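Local atomic coordinates of S-adenosyl-L-methionine-dependent 2-deoxy-scyllo-inosamine dehydrogenase (Bacillus circulans, PDB entry 4M7S), a protein that catalyses the radical S-adenosyl-L-methionine-dependent two-electron oxidation of 2-deoxy-scyllo-inosamine to amino-dideoxy-scyllo-inosose in butirosin biosynthesis, using two [4Fe-4S] clusters. Residues Pro172-Val184 and Val196-Trp209. Numbering follows the deposited sequence.
Sequences PSNLAVVTVLGNV and VMGNIGEQHISDIW
The amide of Asn-199 uses all three of its polar bonding positions. Its ND2 gives one hydrogen to Leu-181 O (2.8 Å), in the turn Thr-179 to Gly-182, and the other to Asn-183 OD1 (2.9 Å) just after it, both acceptors lying close to the Asn-199 amide plane. The two amides stand almost perpendicular, at 86°, and ND2 approaches Asn-183 OD1 from above that carbonyl's plane. On the other branch, Asn-199 OD1 takes Gly-201 N of its own chain segment in an Asx turn, so the group is held at both ends. CG sits anti to the backbone N (chi1 -176°), which carries the amide across to the turn.

Asn-183 and Asn-199 form an antiparallel non-hydrogen-bonded pair, flanked by Ile-200 N to Gly-182 O and Val-184 N to Gly-198 O. Val-184 O then goes to Met-197 N (2.8 Å, nearly straight), so the regular pairing ends there. On the face opposite the asparagines, Val-184 CG2 packs against Ile-200 CG2 (3.6 Å) and Ile-208 CD1 (3.8 Å). Val-178 CG1 meets Ile-200 CD1 tip to tip, while Val-178 CG2 touches Ile-205 CD1; Leu-40 and Leu-44 of helix 38-50 also pack on Ile-200.

At the far end the indole of Trp-209 presents its benzo edge to the chain, with Leu-175 O near the ring plane, 3.4 Å from CZ3. Its NE1 bonds to Lys-3 O, which helps set the ring's rotation. Pro-172 touches the auxiliary cluster, held by Cys-169 and Cys-187. Hairpin 175-178/183-185 and strand 198-199 continue the partial TIM-barrel sheet into the Twitch domain, a shortened SPASM domain with one auxiliary [4Fe-4S] cluster.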
loop_
_atom_site.group_PDB
_atom_site.type_symbol
_atom_site.label_atom_id
_atom_site.label_comp_id
_atom_site.label_asym_id
_atom_site.label_seq_id
_atom_site.Cartn_x
_atom_site.Cartn_y
_atom_site.Cartn_z
ATOM N N PRO A 172 -5.143 -8.185 6.056
ATOM C CA PRO A 172 -6.430 -7.489 5.890
ATOM C C PRO A 172 -6.933 -6.806 7.169
ATOM O O PRO A 172 -7.914 -6.068 7.088
ATOM C CB PRO A 172 -7.403 -8.614 5.506
ATOM C CG PRO A 172 -6.535 -9.743 5.030
ATOM C CD PRO A 172 -5.271 -9.638 5.826
ATOM N N SER A 173 -6.293 -7.052 8.310
ATOM C CA SER A 173 -6.649 -6.363 9.550
ATOM C C SER A 173 -5.885 -5.045 9.739
ATOM O O SER A 173 -6.233 -4.237 10.615
ATOM C CB SER A 173 -6.394 -7.266 10.755
ATOM O OG SER A 173 -7.101 -8.481 10.633
ATOM N N ASN A 174 -4.834 -4.849 8.945
ATOM C CA ASN A 174 -3.922 -3.715 9.138
ATOM C C ASN A 174 -3.733 -2.815 7.923
ATOM O O ASN A 174 -3.264 -1.682 8.042
ATOM C CB ASN A 174 -2.540 -4.223 9.564
ATOM C CG ASN A 174 -2.540 -4.800 10.954
ATOM O OD1 ASN A 174 -2.939 -4.136 11.906
ATOM N ND2 ASN A 174 -2.112 -6.052 11.079
ATOM N N LEU A 175 -4.083 -3.325 6.753
ATOM C CA LEU A 175 -3.676 -2.686 5.508
ATOM C C LEU A 175 -4.864 -2.509 4.587
ATOM O O LEU A 175 -5.646 -3.444 4.376
ATOM C CB LEU A 175 -2.612 -3.559 4.828
ATOM C CG LEU A 175 -1.807 -3.133 3.592
ATOM C CD1 LEU A 175 -2.273 -3.884 2.358
ATOM C CD2 LEU A 175 -1.836 -1.626 3.368
ATOM N N ALA A 176 -5.010 -1.295 4.058
ATOM C CA ALA A 176 -5.900 -1.047 2.934
ATOM C C ALA A 176 -5.052 -0.616 1.738
ATOM O O ALA A 176 -4.101 0.157 1.894
ATOM C CB ALA A 176 -6.922 0.042 3.281
ATOM N N VAL A 177 -5.403 -1.103 0.548
ATOM C CA VAL A 177 -4.774 -0.635 -0.676
ATOM C C VAL A 177 -5.804 0.131 -1.483
ATOM O O VAL A 177 -6.935 -0.320 -1.611
ATOM C CB VAL A 177 -4.259 -1.809 -1.540
ATOM C CG1 VAL A 177 -3.673 -1.293 -2.860
ATOM C CG2 VAL A 177 -3.208 -2.594 -0.790
ATOM N N VAL A 178 -5.412 1.285 -2.025
ATOM C CA VAL A 178 -6.267 2.052 -2.931
ATOM C C VAL A 178 -5.571 2.144 -4.301
ATOM O O VAL A 178 -4.456 2.653 -4.396
ATOM C CB VAL A 178 -6.506 3.472 -2.381
ATOM C CG1 VAL A 178 -7.332 4.315 -3.365
ATOM C CG2 VAL A 178 -7.162 3.419 -1.011
ATOM N N THR A 179 -6.219 1.634 -5.350
ATOM C CA THR A 179 -5.635 1.586 -6.681
ATOM C C THR A 179 -5.820 2.920 -7.383
ATOM O O THR A 179 -6.491 3.814 -6.840
ATOM C CB THR A 179 -6.281 0.491 -7.545
ATOM O OG1 THR A 179 -7.629 0.868 -7.861
ATOM C CG2 THR A 179 -6.265 -0.863 -6.804
ATOM N N VAL A 180 -5.247 3.052 -8.584
ATOM C CA VAL A 180 -5.279 4.336 -9.297
ATOM C C VAL A 180 -6.691 4.807 -9.538
ATOM O O VAL A 180 -6.933 6.007 -9.626
ATOM C CB VAL A 180 -4.633 4.305 -10.705
ATOM C CG1 VAL A 180 -3.353 5.120 -10.732
ATOM C CG2 VAL A 180 -4.456 2.890 -11.231
ATOM N N LEU A 181 -7.607 3.853 -9.687
ATOM C CA LEU A 181 -8.990 4.173 -10.016
ATOM C C LEU A 181 -9.888 4.157 -8.776
ATOM O O LEU A 181 -11.109 4.277 -8.885
ATOM C CB LEU A 181 -9.519 3.236 -11.105
ATOM C CG LEU A 181 -8.791 3.322 -12.450
ATOM C CD1 LEU A 181 -9.365 2.325 -13.442
ATOM C CD2 LEU A 181 -8.862 4.742 -13.015
ATOM N N GLY A 182 -9.277 4.024 -7.602
ATOM C CA GLY A 182 -10.002 4.164 -6.343
ATOM C C GLY A 182 -10.444 2.873 -5.665
ATOM O O GLY A 182 -11.003 2.896 -4.565
ATOM N N ASN A 183 -10.211 1.739 -6.312
ATOM C CA ASN A 183 -10.629 0.462 -5.735
ATOM C C ASN A 183 -9.866 0.153 -4.465
ATOM O O ASN A 183 -8.660 0.400 -4.373
ATOM C CB ASN A 183 -10.436 -0.675 -6.734
ATOM C CG ASN A 183 -11.406 -0.599 -7.884
ATOM O OD1 ASN A 183 -12.493 -0.029 -7.756
ATOM N ND2 ASN A 183 -11.038 -1.201 -9.008
ATOM N N VAL A 184 -10.568 -0.393 -3.479
ATOM C CA VAL A 184 -9.933 -0.728 -2.215
ATOM C C VAL A 184 -9.711 -2.242 -2.147
ATOM O O VAL A 184 -10.647 -3.024 -2.331
ATOM C CB VAL A 184 -10.785 -0.254 -1.035
ATOM C CG1 VAL A 184 -10.082 -0.548 0.295
ATOM C CG2 VAL A 184 -11.075 1.245 -1.175
ATOM N N VAL A 196 -11.930 -6.743 -4.558
ATOM C CA VAL A 196 -12.291 -5.331 -4.498
ATOM C C VAL A 196 -13.371 -5.169 -3.432
ATOM O O VAL A 196 -14.427 -5.795 -3.515
ATOM C CB VAL A 196 -12.806 -4.816 -5.843
ATOM C CG1 VAL A 196 -13.316 -3.372 -5.696
ATOM C CG2 VAL A 196 -11.696 -4.888 -6.888
HETATM N N MSE A 197 -13.075 -4.357 -2.421
HETATM C CA MSE A 197 -13.957 -4.196 -1.267
HETATM C C MSE A 197 -14.899 -3.013 -1.466
HETATM O O MSE A 197 -15.954 -2.926 -0.846
HETATM C CB MSE A 197 -13.117 -4.016 -0.003
HETATM C CG MSE A 197 -12.199 -5.204 0.266
HETATM SE SE MSE A 197 -13.267 -6.772 0.657
HETATM C CE MSE A 197 -11.848 -7.894 1.411
ATOM N N GLY A 198 -14.511 -2.107 -2.351
ATOM C CA GLY A 198 -15.354 -0.983 -2.718
ATOM C C GLY A 198 -14.491 0.012 -3.465
ATOM O O GLY A 198 -13.392 -0.329 -3.894
ATOM N N ASN A 199 -14.982 1.237 -3.620
ATOM C CA ASN A 199 -14.247 2.270 -4.339
ATOM C C ASN A 199 -14.456 3.603 -3.617
ATOM O O ASN A 199 -15.593 3.986 -3.342
ATOM C CB ASN A 199 -14.734 2.339 -5.797
ATOM C CG ASN A 199 -13.933 3.324 -6.638
ATOM O OD1 ASN A 199 -14.022 4.543 -6.436
ATOM N ND2 ASN A 199 -13.143 2.802 -7.587
ATOM N N ILE A 200 -13.363 4.290 -3.294
ATOM C CA ILE A 200 -13.428 5.520 -2.504
ATOM C C ILE A 200 -13.990 6.712 -3.276
ATOM O O ILE A 200 -14.312 7.744 -2.681
ATOM C CB ILE A 200 -12.052 5.915 -1.934
ATOM C CG1 ILE A 200 -11.062 6.160 -3.076
ATOM C CG2 ILE A 200 -11.545 4.847 -0.972
ATOM C CD1 ILE A 200 -9.953 7.082 -2.713
ATOM N N GLY A 201 -14.109 6.573 -4.594
ATOM C CA GLY A 201 -14.797 7.568 -5.394
ATOM C C GLY A 201 -16.306 7.471 -5.214
ATOM O O GLY A 201 -17.047 8.366 -5.623
ATOM N N GLU A 202 -16.772 6.385 -4.599
ATOM C CA GLU A 202 -18.212 6.150 -4.485
ATOM C C GLU A 202 -18.663 5.971 -3.038
ATOM O O GLU A 202 -19.853 5.954 -2.751
ATOM C CB GLU A 202 -18.618 4.900 -5.269
ATOM C CG GLU A 202 -17.989 4.740 -6.642
ATOM C CD GLU A 202 -18.159 3.326 -7.185
ATOM O OE1 GLU A 202 -19.017 2.586 -6.655
ATOM O OE2 GLU A 202 -17.431 2.955 -8.133
ATOM N N GLN A 203 -17.712 5.817 -2.130
ATOM C CA GLN A 203 -18.046 5.433 -0.770
ATOM C C GLN A 203 -16.881 5.743 0.157
ATOM O O GLN A 203 -15.726 5.677 -0.252
ATOM C CB GLN A 203 -18.363 3.932 -0.732
ATOM C CG GLN A 203 -18.836 3.406 0.602
ATOM C CD GLN A 203 -19.434 2.015 0.485
ATOM O OE1 GLN A 203 -18.997 1.204 -0.338
ATOM N NE2 GLN A 203 -20.450 1.740 1.295
ATOM N N HIS A 204 -17.191 6.094 1.401
ATOM C CA HIS A 204 -16.164 6.430 2.376
ATOM C C HIS A 204 -15.310 5.218 2.706
ATOM O O HIS A 204 -15.819 4.109 2.893
ATOM C CB HIS A 204 -16.798 6.988 3.652
ATOM C CG HIS A 204 -15.846 7.768 4.508
ATOM N ND1 HIS A 204 -14.828 7.178 5.218
ATOM C CD2 HIS A 204 -15.778 9.098 4.778
ATOM C CE1 HIS A 204 -14.153 8.108 5.876
ATOM N NE2 HIS A 204 -14.713 9.279 5.632
ATOM N N ILE A 205 -14.003 5.429 2.786
ATOM C CA ILE A 205 -13.102 4.313 3.000
ATOM C C ILE A 205 -13.329 3.654 4.354
ATOM O O ILE A 205 -13.032 2.473 4.523
ATOM C CB ILE A 205 -11.633 4.711 2.833
ATOM C CG1 ILE A 205 -10.767 3.444 2.726
ATOM C CG2 ILE A 205 -11.202 5.648 3.961
ATOM C CD1 ILE A 205 -9.323 3.705 2.472
ATOM N N SER A 206 -13.877 4.402 5.312
ATOM C CA SER A 206 -14.173 3.804 6.601
ATOM C C SER A 206 -15.337 2.832 6.469
ATOM O O SER A 206 -15.373 1.794 7.138
ATOM C CB SER A 206 -14.526 4.876 7.629
ATOM O OG SER A 206 -14.856 4.273 8.865
ATOM N N ASP A 207 -16.308 3.191 5.631
ATOM C CA ASP A 207 -17.475 2.340 5.405
ATOM C C ASP A 207 -17.101 1.086 4.617
ATOM O O ASP A 207 -17.691 0.026 4.804
ATOM C CB ASP A 207 -18.567 3.114 4.667
ATOM C CG ASP A 207 -19.169 4.221 5.513
ATOM O OD1 ASP A 207 -19.259 4.053 6.747
ATOM O OD2 ASP A 207 -19.556 5.255 4.937
ATOM N N ILE A 208 -16.133 1.226 3.715
ATOM C CA ILE A 208 -15.625 0.087 2.967
ATOM C C ILE A 208 -14.879 -0.845 3.917
ATOM O O ILE A 208 -15.132 -2.049 3.951
ATOM C CB ILE A 208 -14.691 0.551 1.834
ATOM C CG1 ILE A 208 -15.490 1.337 0.785
ATOM C CG2 ILE A 208 -13.976 -0.632 1.192
ATOM C CD1 ILE A 208 -14.608 2.103 -0.194
ATOM N N TRP A 209 -13.968 -0.268 4.693
ATOM C CA TRP A 209 -13.199 -0.995 5.693
ATOM C C TRP A 209 -14.087 -1.804 6.634
ATOM O O TRP A 209 -13.724 -2.911 7.045
ATOM C CB TRP A 209 -12.333 -0.013 6.496
ATOM C CG TRP A 209 -11.453 -0.683 7.518
ATOM C CD1 TRP A 209 -11.640 -0.724 8.878
ATOM C CD2 TRP A 209 -10.257 -1.416 7.255
ATOM N NE1 TRP A 209 -10.624 -1.435 9.469
ATOM C CE2 TRP A 209 -9.765 -1.873 8.492
ATOM C CE3 TRP A 209 -9.559 -1.743 6.083
ATOM C CZ2 TRP A 209 -8.598 -2.635 8.592
ATOM C CZ3 TRP A 209 -8.406 -2.487 6.184
ATOM C CH2 TRP A 209 -7.938 -2.934 7.433
#